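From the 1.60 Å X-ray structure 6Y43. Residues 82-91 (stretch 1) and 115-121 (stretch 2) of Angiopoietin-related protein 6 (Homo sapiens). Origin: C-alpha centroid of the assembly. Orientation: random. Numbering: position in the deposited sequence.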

ATOM      1  N   GLY A  82       3.842  -5.868  -4.787  1.00  9.45           N
ATOM      2  CA  GLY A  82       5.199  -5.854  -5.310  1.00  6.43           C
ATOM      3  C   GLY A  82       5.558  -4.545  -5.979  1.00  9.91           C
ATOM      4  O   GLY A  82       4.760  -3.968  -6.724  1.00 10.85           O
ATOM      5  N   LEU A  83       6.789  -4.086  -5.733  1.00  9.24           N
ATOM      6  CA  LEU A  83       7.239  -2.851  -6.348  1.00  9.05           C
ATOM      7  C   LEU A  83       7.214  -2.935  -7.868  1.00  9.20           C
ATOM      8  O   LEU A  83       6.850  -1.962  -8.543  1.00 10.08           O
ATOM      9  CB  LEU A  83       8.641  -2.527  -5.861  1.00  9.79           C
ATOM     10  CG  LEU A  83       8.728  -2.197  -4.367  1.00 11.92           C
ATOM     11  CD1 LEU A  83      10.164  -2.411  -3.889  1.00 14.35           C
ATOM     12  CD2 LEU A  83       8.246  -0.800  -4.040  1.00  9.29           C
ATOM     13  N   GLU A  84       7.627  -4.076  -8.436  1.00  9.00           N
ATOM     14  CA  GLU A  84       7.664  -4.153  -9.896  1.00 12.37           C
ATOM     15  C   GLU A  84       6.251  -4.158 -10.458  1.00 10.27           C
ATOM     16  O   GLU A  84       5.956  -3.342 -11.348  1.00 10.53           O
ATOM     17  CB  GLU A  84       8.485  -5.364 -10.343  1.00 13.13           C
ATOM     18  CG  GLU A  84       8.610  -5.482 -11.876  1.00 14.45           C
ATOM     19  CD  GLU A  84       9.290  -4.265 -12.528  1.00 15.97           C
ATOM     20  OE1 GLU A  84       9.986  -3.493 -11.820  1.00 13.11           O
ATOM     21  OE2 GLU A  84       9.128  -4.087 -13.763  1.00 16.33           O
ATOM     22  N   PRO A  85       5.330  -5.006  -9.992  1.00 10.02           N
ATOM     23  CA  PRO A  85       3.942  -4.890 -10.475  1.00 11.63           C
ATOM     24  C   PRO A  85       3.359  -3.488 -10.302  1.00 11.32           C
ATOM     25  O   PRO A  85       2.700  -2.955 -11.207  1.00 11.59           O
ATOM     26  CB  PRO A  85       3.199  -5.939  -9.631  1.00 13.24           C
ATOM     27  CG  PRO A  85       4.251  -6.913  -9.206  1.00 13.63           C
ATOM     28  CD  PRO A  85       5.511  -6.101  -9.026  1.00 11.31           C
ATOM     29  N   VAL A  86       3.612  -2.843  -9.170  1.00 11.16           N
ATOM     30  CA  VAL A  86       3.032  -1.514  -8.968  1.00  9.53           C
ATOM     31  C   VAL A  86       3.677  -0.498  -9.910  1.00  9.41           C
ATOM     32  O   VAL A  86       3.005   0.401 -10.438  1.00 11.45           O
ATOM     33  CB  VAL A  86       3.160  -1.080  -7.493  1.00 10.56           C
ATOM     34  CG1 VAL A  86       2.728   0.382  -7.343  1.00 11.74           C
ATOM     35  CG2 VAL A  86       2.351  -1.987  -6.595  1.00 11.49           C
ATOM     36  N   TYR A  87       4.992  -0.611 -10.118  1.00 11.05           N
ATOM     37  CA  TYR A  87       5.658   0.201 -11.128  1.00 11.13           C
ATOM     38  C   TYR A  87       4.996   0.019 -12.491  1.00 12.74           C
ATOM     39  O   TYR A  87       4.683   0.995 -13.182  1.00 14.59           O
ATOM     40  CB  TYR A  87       7.147  -0.168 -11.201  1.00 11.29           C
ATOM     41  CG  TYR A  87       7.795   0.396 -12.443  1.00 13.51           C
ATOM     42  CD1 TYR A  87       8.014   1.763 -12.564  1.00 14.82           C
ATOM     43  CD2 TYR A  87       8.156  -0.431 -13.502  1.00 16.88           C
ATOM     44  CE1 TYR A  87       8.565   2.288 -13.706  1.00 15.08           C
ATOM     45  CE2 TYR A  87       8.712   0.095 -14.654  1.00 17.76           C
ATOM     46  CZ  TYR A  87       8.916   1.455 -14.742  1.00 18.66           C
ATOM     47  OH  TYR A  87       9.475   2.002 -15.875  1.00 26.41           O
ATOM     48  N   GLN A  88       4.775  -1.234 -12.893  1.00 12.74           N
ATOM     49  CA  GLN A  88       4.157  -1.487 -14.188  1.00 15.10           C
ATOM     50  C   GLN A  88       2.779  -0.851 -14.281  1.00 16.12           C
ATOM     51  O   GLN A  88       2.431  -0.246 -15.305  1.00 17.55           O
ATOM     52  CB  GLN A  88       4.072  -2.994 -14.423  1.00 14.53           C
ATOM     53  CG  GLN A  88       5.419  -3.678 -14.535  1.00 15.51           C
ATOM     54  CD  GLN A  88       6.132  -3.302 -15.793  1.00 28.30           C
ATOM     55  OE1 GLN A  88       5.516  -3.212 -16.858  1.00 29.58           O
ATOM     56  NE2 GLN A  88       7.446  -3.075 -15.693  1.00 31.85           N
ATOM     57  N   LEU A  89       1.983  -0.968 -13.223  1.00 11.70           N
ATOM     58  CA  LEU A  89       0.644  -0.398 -13.236  1.00 13.91           C
ATOM     59  C   LEU A  89       0.677   1.123 -13.280  1.00 17.56           C
ATOM     60  O   LEU A  89      -0.130   1.741 -13.974  1.00 20.99           O
ATOM     61  CB  LEU A  89      -0.135  -0.851 -12.005  1.00 13.46           C
ATOM     62  CG  LEU A  89      -0.604  -2.295 -12.012  1.00 13.82           C
ATOM     63  CD1 LEU A  89      -1.182  -2.606 -10.642  1.00 12.61           C
ATOM     64  CD2 LEU A  89      -1.622  -2.487 -13.124  1.00 20.07           C
ATOM     65  N   THR A  90       1.580   1.752 -12.533  1.00 13.14           N
ATOM     66  CA  THR A  90       1.530   3.200 -12.401  1.00 17.04           C
ATOM     67  C   THR A  90       2.395   3.899 -13.437  1.00 19.24           C
ATOM     68  O   THR A  90       2.485   5.131 -13.417  1.00 25.33           O
ATOM     69  CB  THR A  90       1.954   3.624 -10.988  1.00 14.64           C
ATOM     70  OG1 THR A  90       3.311   3.250 -10.736  1.00 17.53           O
ATOM     71  CG2 THR A  90       1.059   2.977  -9.966  1.00 19.68           C
ATOM     72  N   SER A  91       3.056   3.129 -14.308  1.00 21.82           N
ATOM     73  CA  SER A  91       3.807   3.622 -15.455  1.00 29.84           C
ATOM     74  C   SER A  91       2.923   3.899 -16.663  1.00 35.51           C
ATOM     75  O   SER A  91       3.442   4.203 -17.743  1.00 41.47           O
ATOM     76  CB  SER A  91       4.884   2.606 -15.857  1.00 26.08           C
ATOM     77  OG  SER A  91       4.329   1.580 -16.670  1.00 30.53           O
TER
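Stretch 2 (115-121) GFSLEPE

Residues 83-90 of stretch 1 form an α-helix with Gly82 at its N-cap position, and Ser91 is the first residue beyond it to leave helical phi/psi. Stretch 2 is extended: a strand that runs to Leu118, followed by Glu119 and Pro120, whose psi angles of 167° and 176° keep the chain drawn out before Glu121 turns into a 3-10 conformation. Helix and strand axes approach to 7.1 Å, and their N-to-C directions enclose 128° (signed crossing angle -128°), so the strand runs obliquely against the helix, closer to antiparallel than to parallel. Accordingly, the register descends the helix as the strand advances: Ser117 CA lies 5.0 Å from Thr90 CA, and Leu118 CA 5.3 Å from Tyr87 CA. The contact buries 428 Å², both sides summed.

Leu118 contributes the largest share of this area. Its CA-to-CB bond points toward the helix, and with chi1 m and chi2 t its CD1 reaches Val86 CG1 at 3.8 Å, Leu83 CD2 at 4.0 Å and the carbonyl Leu83 O at 3.8 Å. Val86 CG1 also packs against Phe116, 3.8 Å from CE2 at the edge of the ring, so one methyl touches the side chains of both Phe116 and Leu118. One turn along the helix from Val86, Thr90 CG2 approaches Phe116 CD2 to 3.8 Å.

The polar link between the stretches centres on Thr90. Its OG1 donates to Val86 O in the preceding turn (2.9 Å) and accepts a weak hydrogen bond from Leu118 N (3.4 Å, 145°). The same hydroxyl oxygen receives a hydrogen bond from water 2 (2.7 Å from the water oxygen to Thr90 OG1). This water also lies within hydrogen-bonding distance of two carbonyls, 2.7 Å from Leu118 O and 3.1 Å from Tyr87 O, and thus ties the helix to the end of the strand.

Beyond the strand, Tyr87 carries the contact. Its CA-to-CB bond points sideways, but the end of its side chain comes nearer to stretch 2. Leu118 O sits at the ring edge, 3.2 Å from Tyr87 CD1, while Pro120 CB lies over one face, 4.0 Å from the ring centroid and 26° off the normal, in a CH-pi contact; its closest ring atom is Tyr87 CZ, 3.7 Å from Pro120 CB. Farther on, water 1 bridges Glu84 and Glu121, donating to Glu84 OE1 and accepting from Glu121 N, each at 2.9 Å from the water oxygen.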

ATOM      1  N   GLY A 115      -2.404  11.391  -7.668  1.00 16.22           N
ATOM      2  CA  GLY A 115      -1.134  11.188  -8.317  1.00 12.74           C
ATOM      3  C   GLY A 115      -0.335  10.228  -7.478  1.00 10.90           C
ATOM      4  O   GLY A 115      -0.143  10.440  -6.281  1.00 13.50           O
ATOM      5  N   PHE A 116       0.147   9.167  -8.103  1.00 11.38           N
ATOM      6  CA  PHE A 116       0.911   8.150  -7.389  1.00  9.93           C
ATOM      7  C   PHE A 116       1.659   7.364  -8.452  1.00 12.44           C
ATOM      8  O   PHE A 116       1.048   6.858  -9.396  1.00 12.61           O
ATOM      9  CB  PHE A 116       0.013   7.232  -6.544  1.00 11.54           C
ATOM     10  CG  PHE A 116       0.729   5.996  -6.052  1.00 11.04           C
ATOM     11  CD1 PHE A 116       1.650   6.087  -5.027  1.00 13.94           C
ATOM     12  CD2 PHE A 116       0.503   4.751  -6.620  1.00 11.72           C
ATOM     13  CE1 PHE A 116       2.334   4.966  -4.573  1.00 13.11           C
ATOM     14  CE2 PHE A 116       1.199   3.643  -6.179  1.00 12.96           C
ATOM     15  CZ  PHE A 116       2.117   3.743  -5.163  1.00 12.42           C
ATOM     16  N   SER A 117       2.970   7.268  -8.318  1.00 10.33           N
ATOM     17  CA  SER A 117       3.740   6.421  -9.215  1.00 12.61           C
ATOM     18  C   SER A 117       5.058   6.075  -8.551  1.00 11.76           C
ATOM     19  O   SER A 117       5.460   6.685  -7.551  1.00 10.23           O
ATOM     20  CB  SER A 117       3.978   7.089 -10.571  1.00 16.56           C
ATOM     21  OG  SER A 117       4.866   8.165 -10.415  1.00 19.26           O
ATOM     22  N   LEU A 118       5.743   5.106  -9.154  1.00 12.69           N
ATOM     23  CA  LEU A 118       7.068   4.676  -8.742  1.00 10.34           C
ATOM     24  C   LEU A 118       8.032   4.797  -9.909  1.00 11.16           C
ATOM     25  O   LEU A 118       7.655   4.545 -11.055  1.00 11.79           O
ATOM     26  CB  LEU A 118       7.045   3.223  -8.247  1.00 11.20           C
ATOM     27  CG  LEU A 118       6.137   2.844  -7.076  1.00 12.25           C
ATOM     28  CD1 LEU A 118       6.319   1.384  -6.726  1.00 13.58           C
ATOM     29  CD2 LEU A 118       6.412   3.753  -5.874  1.00 11.10           C
ATOM     30  N   GLU A 119       9.273   5.193  -9.624  1.00 10.70           N
ATOM     31  CA  GLU A 119      10.345   5.017 -10.584  1.00 11.96           C
ATOM     32  C   GLU A 119      10.651   3.533 -10.718  1.00 10.29           C
ATOM     33  O   GLU A 119      10.255   2.731  -9.875  1.00  9.99           O
ATOM     34  CB  GLU A 119      11.602   5.744 -10.128  1.00 11.87           C
ATOM     35  CG  GLU A 119      11.486   7.240 -10.017  1.00 16.10           C
ATOM     36  CD  GLU A 119      11.371   7.902 -11.364  1.00 29.45           C
ATOM     37  OE1 GLU A 119      11.907   7.342 -12.346  1.00 24.33           O
ATOM     38  OE2 GLU A 119      10.739   8.980 -11.437  1.00 30.63           O
ATOM     39  N   PRO A 120      11.415   3.143 -11.731  1.00 12.02           N
ATOM     40  CA  PRO A 120      11.783   1.730 -11.889  1.00 11.25           C
ATOM     41  C   PRO A 120      12.830   1.295 -10.867  1.00  9.98           C
ATOM     42  O   PRO A 120      13.325   2.094 -10.061  1.00 10.57           O
ATOM     43  CB  PRO A 120      12.304   1.663 -13.335  1.00 13.17           C
ATOM     44  CG  PRO A 120      12.716   3.074 -13.675  1.00 15.14           C
ATOM     45  CD  PRO A 120      11.828   3.983 -12.871  1.00 14.06           C
ATOM     46  N   GLU A 121      13.155  -0.006 -10.911  1.00 10.10           N
ATOM     47  CA  GLU A 121      14.133  -0.546  -9.976  1.00 11.82           C
ATOM     48  C   GLU A 121      15.459   0.200 -10.066  1.00 13.41           C
ATOM     49  O   GLU A 121      16.129   0.409  -9.042  1.00 11.74           O
ATOM     50  CB  GLU A 121      14.367  -2.038 -10.236  1.00 15.23           C
ATOM     51  CG  GLU A 121      15.362  -2.635  -9.245  1.00 17.66           C
ATOM     52  CD  GLU A 121      15.552  -4.135  -9.393  1.00 24.97           C
ATOM     53  OE1 GLU A 121      15.338  -4.654 -10.502  1.00 22.01           O
ATOM     54  OE2 GLU A 121      15.919  -4.786  -8.385  1.00 24.11           O
TER
HETATM   55  O   HOH W   1      11.828  -1.586 -12.888  1.00 16.56           O
HETATM   56  O   HOH W   2       5.420   3.924 -12.360  1.00 26.56           O